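Local coordinates for LPS-assembly lipoprotein (Caulobacter crescentus, PDB 4KWY) that probably serves as the LptE-type lipoprotein of the outer-membrane machinery that assembles lipopolysaccharide, at residues R71-R77 against H88-T92; L25-L30 against A119-A123. One frame throughout, in Å; residues are numbered along the deposited sequence.

Contact 1 (R71-R77 against H88-T92)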
loop_
_atom_site.group_PDB
_atom_site.type_symbol
_atom_site.label_atom_id
_atom_site.label_comp_id
_atom_site.label_asym_id
_atom_site.label_seq_id
_atom_site.Cartn_x
_atom_site.Cartn_y
_atom_site.Cartn_z
ATOM N N ARG A 71 5.090 9.474 6.734
ATOM C CA ARG A 71 5.879 8.553 5.938
ATOM C C ARG A 71 5.361 7.131 6.017
ATOM O O ARG A 71 5.102 6.606 7.097
ATOM C CB ARG A 71 7.340 8.601 6.368
ATOM C CG ARG A 71 8.255 7.927 5.376
ATOM C CD ARG A 71 9.670 8.344 5.606
ATOM N NE ARG A 71 10.596 7.371 5.036
ATOM C CZ ARG A 71 11.649 6.875 5.673
ATOM N NH1 ARG A 71 11.914 7.248 6.920
ATOM N NH2 ARG A 71 12.445 6.004 5.070
HETATM N N MSE A 72 5.168 6.532 4.849
HETATM C CA MSE A 72 4.752 5.148 4.778
HETATM C C MSE A 72 5.909 4.348 4.188
HETATM O O MSE A 72 6.253 4.514 3.014
HETATM C CB MSE A 72 3.458 4.943 3.989
HETATM C CG MSE A 72 3.055 3.461 3.982
HETATM SE SE MSE A 72 1.434 3.138 3.079
HETATM C CE MSE A 72 0.540 2.351 4.513
ATOM N N SER A 73 6.482 3.464 5.022
ATOM C CA SER A 73 7.577 2.569 4.666
ATOM C C SER A 73 7.047 1.160 4.644
ATOM O O SER A 73 6.454 0.706 5.631
ATOM C CB SER A 73 8.710 2.706 5.667
ATOM O OG SER A 73 9.146 4.049 5.693
ATOM N N VAL A 74 7.198 0.476 3.499
ATOM C CA VAL A 74 6.660 -0.876 3.334
ATOM C C VAL A 74 7.681 -1.800 2.721
ATOM O O VAL A 74 8.160 -1.562 1.618
ATOM C CB VAL A 74 5.370 -0.913 2.443
ATOM C CG1 VAL A 74 4.559 -2.185 2.694
ATOM C CG2 VAL A 74 4.513 0.348 2.582
ATOM N N ASP A 75 7.930 -2.902 3.391
ATOM C CA ASP A 75 8.704 -4.015 2.853
ATOM C C ASP A 75 7.686 -5.024 2.451
ATOM O O ASP A 75 6.773 -5.270 3.234
ATOM C CB ASP A 75 9.704 -4.589 3.873
ATOM C CG ASP A 75 10.959 -3.756 3.994
ATOM O OD1 ASP A 75 11.748 -3.725 3.026
ATOM O OD2 ASP A 75 11.156 -3.148 5.054
ATOM N N TRP A 76 7.772 -5.565 1.233
ATOM C CA TRP A 76 6.783 -6.542 0.806
ATOM C C TRP A 76 7.407 -7.718 0.030
ATOM O O TRP A 76 8.413 -7.553 -0.659
ATOM C CB TRP A 76 5.666 -5.858 0.000
ATOM C CG TRP A 76 6.141 -4.989 -1.115
ATOM C CD1 TRP A 76 6.414 -3.650 -1.066
ATOM C CD2 TRP A 76 6.371 -5.398 -2.466
ATOM N NE1 TRP A 76 6.799 -3.198 -2.307
ATOM C CE2 TRP A 76 6.782 -4.250 -3.188
ATOM C CE3 TRP A 76 6.277 -6.635 -3.137
ATOM C CZ2 TRP A 76 7.098 -4.297 -4.549
ATOM C CZ3 TRP A 76 6.544 -6.674 -4.497
ATOM C CH2 TRP A 76 6.966 -5.518 -5.188
ATOM N N ARG A 77 6.772 -8.902 0.155
ATOM C CA ARG A 77 7.145 -10.182 -0.482
ATOM C C ARG A 77 5.988 -10.747 -1.276
ATOM O O ARG A 77 4.875 -10.822 -0.752
ATOM C CB ARG A 77 7.540 -11.231 0.575
ATOM C CG ARG A 77 8.720 -10.869 1.392
ATOM C CD ARG A 77 9.035 -11.924 2.413
ATOM N NE ARG A 77 9.591 -11.264 3.598
ATOM C CZ ARG A 77 10.890 -11.094 3.829
ATOM N NH1 ARG A 77 11.794 -11.614 3.008
ATOM N NH2 ARG A 77 11.297 -10.448 4.916
ATOM N N HIS A 88 9.088 -12.765 -5.883
ATOM C CA HIS A 88 9.380 -11.343 -6.063
ATOM C C HIS A 88 9.247 -10.618 -4.735
ATOM O O HIS A 88 8.450 -11.013 -3.882
ATOM C CB HIS A 88 8.418 -10.736 -7.113
ATOM C CG HIS A 88 8.783 -9.361 -7.595
ATOM N ND1 HIS A 88 10.084 -9.039 -7.968
ATOM C CD2 HIS A 88 7.992 -8.281 -7.806
ATOM C CE1 HIS A 88 10.050 -7.767 -8.330
ATOM N NE2 HIS A 88 8.811 -7.270 -8.263
ATOM N N LYS A 89 10.017 -9.553 -4.560
ATOM C CA LYS A 89 9.936 -8.712 -3.362
ATOM C C LYS A 89 10.204 -7.212 -3.714
ATOM O O LYS A 89 10.480 -6.862 -4.879
ATOM C CB LYS A 89 10.858 -9.246 -2.240
ATOM C CG LYS A 89 12.340 -8.921 -2.302
ATOM C CD LYS A 89 12.981 -9.469 -1.034
ATOM C CE LYS A 89 14.417 -9.060 -0.818
ATOM N NZ LYS A 89 15.000 -9.697 0.404
ATOM N N GLY A 90 10.055 -6.348 -2.716
ATOM C CA GLY A 90 10.279 -4.924 -2.881
ATOM C C GLY A 90 10.237 -4.151 -1.583
ATOM O O GLY A 90 9.931 -4.692 -0.508
ATOM N N ARG A 91 10.592 -2.863 -1.702
ATOM C CA ARG A 91 10.575 -1.850 -0.656
ATOM C C ARG A 91 9.945 -0.611 -1.271
ATOM O O ARG A 91 10.262 -0.266 -2.403
ATOM C CB ARG A 91 11.986 -1.601 -0.089
ATOM C CG ARG A 91 12.130 -0.396 0.864
ATOM C CD ARG A 91 11.324 -0.469 2.160
ATOM N NE ARG A 91 11.469 0.769 2.932
ATOM C CZ ARG A 91 11.976 0.846 4.162
ATOM N NH1 ARG A 91 12.355 -0.252 4.802
ATOM N NH2 ARG A 91 12.089 2.019 4.767
ATOM N N THR A 92 8.971 -0.022 -0.590
ATOM C CA THR A 92 8.251 1.171 -1.073
ATOM C C THR A 92 8.262 2.193 0.064
ATOM O O THR A 92 7.941 1.869 1.199
ATOM C CB THR A 92 6.815 0.756 -1.546
ATOM O OG1 THR A 92 6.929 -0.311 -2.481
ATOM C CG2 THR A 92 6.019 1.889 -2.178
HETATM O O HOH W 1 12.629 -6.154 1.140
#

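Contact 2 (L25-L30 against A119-A123)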
loop_
_atom_site.group_PDB
_atom_site.type_symbol
_atom_site.label_atom_id
_atom_site.label_comp_id
_atom_site.label_asym_id
_atom_site.label_seq_id
_atom_site.Cartn_x
_atom_site.Cartn_y
_atom_site.Cartn_z
ATOM N N LEU A 25 -5.156 0.029 5.366
ATOM C CA LEU A 25 -5.346 1.016 4.299
ATOM C C LEU A 25 -4.637 0.591 3.007
ATOM O O LEU A 25 -5.239 0.667 1.938
ATOM C CB LEU A 25 -4.874 2.418 4.725
ATOM C CG LEU A 25 -5.694 3.178 5.793
ATOM C CD1 LEU A 25 -5.039 4.508 6.124
ATOM C CD2 LEU A 25 -7.139 3.441 5.340
ATOM N N LEU A 26 -3.378 0.128 3.102
ATOM C CA LEU A 26 -2.617 -0.304 1.929
ATOM C C LEU A 26 -3.264 -1.513 1.287
ATOM O O LEU A 26 -3.387 -1.530 0.074
ATOM C CB LEU A 26 -1.124 -0.573 2.255
ATOM C CG LEU A 26 -0.212 -0.970 1.068
ATOM C CD1 LEU A 26 -0.343 -0.019 -0.091
ATOM C CD2 LEU A 26 1.192 -1.054 1.471
ATOM N N ARG A 27 -3.691 -2.507 2.080
ATOM C CA ARG A 27 -4.348 -3.729 1.581
ATOM C C ARG A 27 -5.635 -3.375 0.822
ATOM O O ARG A 27 -5.848 -3.873 -0.286
ATOM C CB ARG A 27 -4.653 -4.688 2.745
ATOM C CG ARG A 27 -5.060 -6.107 2.324
ATOM C CD ARG A 27 -5.962 -6.834 3.327
ATOM N NE ARG A 27 -5.513 -6.743 4.724
ATOM C CZ ARG A 27 -6.173 -6.105 5.698
ATOM N NH1 ARG A 27 -7.329 -5.497 5.443
ATOM N NH2 ARG A 27 -5.672 -6.058 6.927
ATOM N N GLU A 28 -6.463 -2.487 1.415
ATOM C CA GLU A 28 -7.718 -1.975 0.865
ATOM C C GLU A 28 -7.441 -1.305 -0.474
ATOM O O GLU A 28 -8.134 -1.602 -1.444
ATOM C CB GLU A 28 -8.353 -0.979 1.856
ATOM C CG GLU A 28 -9.849 -0.765 1.691
ATOM C CD GLU A 28 -10.471 0.290 2.592
ATOM O OE1 GLU A 28 -9.868 1.378 2.760
ATOM O OE2 GLU A 28 -11.593 0.044 3.090
ATOM N N GLN A 29 -6.386 -0.466 -0.547
ATOM C CA GLN A 29 -5.976 0.237 -1.759
ATOM C C GLN A 29 -5.468 -0.712 -2.821
ATOM O O GLN A 29 -5.745 -0.493 -3.993
ATOM C CB GLN A 29 -4.898 1.289 -1.444
ATOM C CG GLN A 29 -5.438 2.625 -0.918
ATOM C CD GLN A 29 -6.468 3.226 -1.835
ATOM O OE1 GLN A 29 -6.235 3.420 -3.027
ATOM N NE2 GLN A 29 -7.668 3.410 -1.326
ATOM N N LEU A 30 -4.694 -1.733 -2.425
ATOM C CA LEU A 30 -4.145 -2.726 -3.342
ATOM C C LEU A 30 -5.254 -3.659 -3.857
ATOM O O LEU A 30 -5.247 -3.965 -5.037
ATOM C CB LEU A 30 -3.014 -3.532 -2.681
ATOM C CG LEU A 30 -1.626 -2.906 -2.710
ATOM C CD1 LEU A 30 -0.723 -3.575 -1.737
ATOM C CD2 LEU A 30 -0.995 -3.013 -4.083
ATOM N N ALA A 119 -1.192 5.624 1.435
ATOM C CA ALA A 119 -1.567 4.244 1.084
ATOM C C ALA A 119 -1.913 4.098 -0.414
ATOM O O ALA A 119 -1.560 3.085 -1.014
ATOM C CB ALA A 119 -2.731 3.767 1.942
ATOM N N ALA A 120 -2.607 5.098 -1.004
ATOM C CA ALA A 120 -3.000 5.128 -2.418
ATOM C C ALA A 120 -1.767 5.209 -3.316
ATOM O O ALA A 120 -1.668 4.424 -4.244
ATOM C CB ALA A 120 -3.940 6.295 -2.677
ATOM N N GLU A 121 -0.802 6.079 -2.991
ATOM C CA GLU A 121 0.460 6.210 -3.747
ATOM C C GLU A 121 1.353 4.982 -3.572
ATOM O O GLU A 121 1.965 4.565 -4.550
ATOM C CB GLU A 121 1.230 7.488 -3.365
ATOM C CG GLU A 121 2.493 7.785 -4.193
ATOM C CD GLU A 121 2.470 7.744 -5.718
ATOM O OE1 GLU A 121 1.382 7.892 -6.325
ATOM O OE2 GLU A 121 3.567 7.602 -6.309
ATOM N N ALA A 122 1.436 4.406 -2.348
ATOM C CA ALA A 122 2.186 3.169 -2.100
ATOM C C ALA A 122 1.602 2.036 -2.923
ATOM O O ALA A 122 2.367 1.330 -3.576
ATOM C CB ALA A 122 2.177 2.816 -0.627
ATOM N N ALA A 123 0.240 1.920 -2.965
ATOM C CA ALA A 123 -0.505 0.909 -3.730
ATOM C C ALA A 123 -0.222 1.033 -5.202
ATOM O O ALA A 123 0.044 0.028 -5.843
ATOM C CB ALA A 123 -1.990 1.038 -3.478
#

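Contact 1 (R71-R77 against H88-T92)
W76 takes chi1 near +60° (p, 51°) with chi2 at -91°, which swings its indole across the partner strand. There NE1 of W76 donates to OG1 of T92 (2.9 Å, 157° at the hydrogen), while CA of G90 sits 3.8 Å from the centroid of the six-membered ring, 20° off its normal, a CH-pi contact. A CB on G90 would lie only 2.3 Å from CZ2 of W76, so glycine lets the ring lie this close. Beyond it, the indole edge meets the H88 ring face in an offset edge-to-face pair (centroids 5.6 Å, planes 72°); NE2 of H88 is hydrogen-bonded to OD1 of D129. These segments are the arms of an antiparallel beta hairpin, axes 4.8 Å apart at 180°. In its hydrogen-bonded pairs, N of V74 to O of T92 and N of T92 to O of V74 are 2.8 Å, and both N-H...O bonds between W76 N and O and G90 O and N are 2.9 Å. On the face carrying D75, R77, K89 and R91, poorly ordered R91 makes a salt bridge, NH1 to OD2 of D75 at 3.1 Å, whose hydrogen bond is weak (132°). Its stronger partner is D93, which also forms a salt bridge with NE of R71.

Contact 2 (L25-L30 against A119-A123)
Two helices cross here at -53°; the axes of these short segments approach to 8.5 Å, a close approach consistent with one side being built of alanines. Side-chain packing among apolar groups makes up much of the contact. CB of L25 meets CB of A119 at 3.8 Å, CD1 of L26 lies 3.8 Å from CB of A122 and 3.9 Å from CB of A123, and CG of L30 is 4.0 Å from CB of A123. A second group of contacts sets side chains against backbone: CD1 of L26 comes within 3.5 Å of O of A119 and of N of A123, two atoms already joined by a helical hydrogen bond. Q29 contributes mainly through its aliphatic part, CB lying 3.6 Å from CB of A123, while its OE1 is 3.7 Å from CB of A120. No hydrogen bond spans the segments, so the contact rests on van der Waals packing. L26 touches L48 of strand 44-50, L30 both L46 and L48, and each reaches I126 of helix 104-135; L26 and A122 also touch M72 of strand 67-80, which places the crossing over the sheet.

Overall arrangement
The centres of the two contacts lie 12 Å apart, and together they sample a two-layer arrangement of helices on a mixed sheet: contact 1 is the hairpin of strands 67-80 and 86-99, and contact 2 is the crossing of helices 21-34 and 104-135. The layers touch directly, M72 packing on A119 and A122, V74 on L26 and T92 on A122; SE of M72 is 3.8 Å from CB of A122, and CG1 of V74 is 3.8 Å from CD2 of L26. They therefore share one core. Along the chain contact 1 is nested within the loop that contact 2 closes, and strand 86-99 leads into helix 104-135, so the hairpin's second strand returns to the helical layer. All four segments belong to the LptE-like part of the chain.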